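Local coordinates for acetylxylan esterase / glucomannan deacetylase (Cellvibrio japonicus, PDB 2WAA), which removes acetyl groups from acetylated xylan and glucomannan during the breakdown of plant cell wall polysaccharides, at residues N250-T253 with R254-T258. Numbering follows the deposited sequence. Where two conformers were deposited one is given.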
loop_
_atom_site.group_PDB
_atom_site.type_symbol
_atom_site.label_atom_id
_atom_site.label_comp_id
_atom_site.label_asym_id
_atom_site.label_seq_id
_atom_site.Cartn_x
_atom_site.Cartn_y
_atom_site.Cartn_z
ATOM N N ASN A 250 -23.399 11.204 -3.389
ATOM C CA ASN A 250 -23.146 11.643 -4.748
ATOM C C ASN A 250 -21.653 11.640 -5.080
ATOM O O ASN A 250 -21.271 11.288 -6.204
ATOM C CB ASN A 250 -23.766 13.016 -5.010
ATOM C CG ASN A 250 -25.275 12.943 -5.090
ATOM O OD1 ASN A 250 -25.863 11.878 -5.404
ATOM N ND2 ASN A 250 -25.915 14.073 -4.851
ATOM N N THR A 251 -20.797 12.002 -4.131
ATOM C CA THR A 251 -19.394 11.929 -4.473
ATOM C C THR A 251 -18.841 10.517 -4.472
ATOM O O THR A 251 -18.010 10.216 -5.327
ATOM C CB THR A 251 -18.484 13.084 -3.915
ATOM O OG1 THR A 251 -17.222 12.606 -3.407
ATOM C CG2 THR A 251 -19.211 13.925 -2.922
ATOM N N TYR A 252 -19.370 9.635 -3.621
ATOM C CA TYR A 252 -18.901 8.261 -3.659
ATOM C C TYR A 252 -19.324 7.643 -4.992
ATOM O O TYR A 252 -18.548 6.937 -5.644
ATOM C CB TYR A 252 -19.457 7.444 -2.496
ATOM C CG TYR A 252 -18.508 6.377 -1.980
ATOM C CD1 TYR A 252 -17.440 5.916 -2.760
ATOM C CD2 TYR A 252 -18.660 5.867 -0.702
ATOM C CE1 TYR A 252 -16.548 4.902 -2.274
ATOM C CE2 TYR A 252 -17.799 4.841 -0.212
ATOM C CZ TYR A 252 -16.753 4.384 -0.999
ATOM O OH TYR A 252 -15.912 3.445 -0.467
ATOM N N THR A 253 -20.574 7.913 -5.410
ATOM C CA THR A 253 -21.066 7.378 -6.670
ATOM C C THR A 253 -20.182 7.883 -7.809
ATOM O O THR A 253 -19.767 7.097 -8.674
ATOM C CB THR A 253 -22.516 7.832 -6.893
ATOM O OG1 THR A 253 -23.324 7.201 -5.883
ATOM C CG2 THR A 253 -23.033 7.427 -8.277
ATOM N N ARG A 254 -19.872 9.180 -7.806
ATOM C CA ARG A 254 -19.057 9.701 -8.886
ATOM C C ARG A 254 -17.662 9.074 -8.890
ATOM O O ARG A 254 -17.143 8.738 -9.953
ATOM C CB ARG A 254 -19.016 11.220 -8.872
ATOM C CG ARG A 254 -18.317 11.754 -10.114
ATOM C CD ARG A 254 -18.595 13.213 -10.392
ATOM N NE ARG A 254 -17.724 13.693 -11.466
ATOM C CZ ARG A 254 -18.160 14.305 -12.567
ATOM N NH1 ARG A 254 -19.460 14.529 -12.732
ATOM N NH2 ARG A 254 -17.298 14.705 -13.490
ATOM N N PHE A 255 -17.066 8.885 -7.721
ATOM C CA PHE A 255 -15.738 8.226 -7.668
ATOM C C PHE A 255 -15.758 6.773 -8.169
ATOM O O PHE A 255 -14.869 6.351 -8.921
ATOM C CB PHE A 255 -15.148 8.359 -6.239
ATOM C CG PHE A 255 -13.786 7.703 -6.081
ATOM C CD1 PHE A 255 -12.716 8.110 -6.876
ATOM C CD2 PHE A 255 -13.594 6.659 -5.173
ATOM C CE1 PHE A 255 -11.455 7.487 -6.760
ATOM C CE2 PHE A 255 -12.337 6.041 -5.042
ATOM C CZ PHE A 255 -11.269 6.458 -5.852
ATOM N N VAL A 256 -16.772 5.990 -7.789
ATOM C CA VAL A 256 -16.786 4.588 -8.171
ATOM C C VAL A 256 -17.058 4.533 -9.673
ATOM O O VAL A 256 -16.497 3.699 -10.357
ATOM C CB VAL A 256 -17.824 3.791 -7.387
ATOM C CG1 VAL A 256 -17.999 2.381 -7.967
ATOM C CG2 VAL A 256 -17.409 3.735 -5.881
ATOM N N ARG A 257 -17.847 5.478 -10.191
ATOM C CA ARG A 257 -17.963 5.580 -11.649
ATOM C C ARG A 257 -16.611 5.789 -12.352
ATOM O O ARG A 257 -16.350 5.186 -13.395
ATOM C CB ARG A 257 -18.969 6.660 -12.045
ATOM C CG ARG A 257 -20.370 6.187 -11.894
ATOM C CD ARG A 257 -21.401 7.215 -12.388
ATOM N NE ARG A 257 -22.715 6.630 -12.122
ATOM C CZ ARG A 257 -23.764 7.293 -11.649
ATOM N NH1 ARG A 257 -23.676 8.602 -11.392
ATOM N NH2 ARG A 257 -24.901 6.627 -11.420
ATOM N N THR A 258 -15.741 6.637 -11.794
ATOM C CA THR A 258 -14.392 6.773 -12.307
ATOM C C THR A 258 -13.619 5.446 -12.259
ATOM O O THR A 258 -12.945 5.053 -13.230
ATOM C CB THR A 258 -13.617 7.845 -11.477
ATOM O OG1 THR A 258 -14.250 9.131 -11.655
ATOM C CG2 THR A 258 -12.113 7.926 -11.906
#
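Tyr252 and Val256, one turn apart on helix 245-262, pack where the helix lies against the parallel sheet of the GDSL/SGNH-type domain. CG2 of Val256 sits 3.8 Å from CD1 of Tyr252, oblique to the ring, and the same methyl lies 3.4 Å from the Tyr252 O. A branched valine fills this buried space compactly, while the longer tyrosine reaches inward against Leu270 and places its OH in a hydrogen bond with Ser231 OG. Phe255 CD2 lies a looser 4.5 Å from Tyr252 CE1, which stands at the edge of the Phe255 ring; that ring packs edge-to-face with Tyr206.

At the boundary, buried Thr253 touches helix 278-295. Its chi1 of -67° sets OG1 beside the backbone N, from where it bonds back to Ile249 O, and leaves CG2 anti to that N, 3.3 Å above the centre of the Arg257 guanidinium. Arg257, extended from CG to NE, runs alongside Thr253 toward solvent, and the exposed Arg254 reaches away from the preceding turn.

Beneath both sides run the helical i to i+4 bonds, such as Val256 N to Tyr252 O at 2.9 Å. The chemistry implies an amphipathic helix: apolar groups and internally paired hydroxyls face the fold, and charge is left for the solvent side.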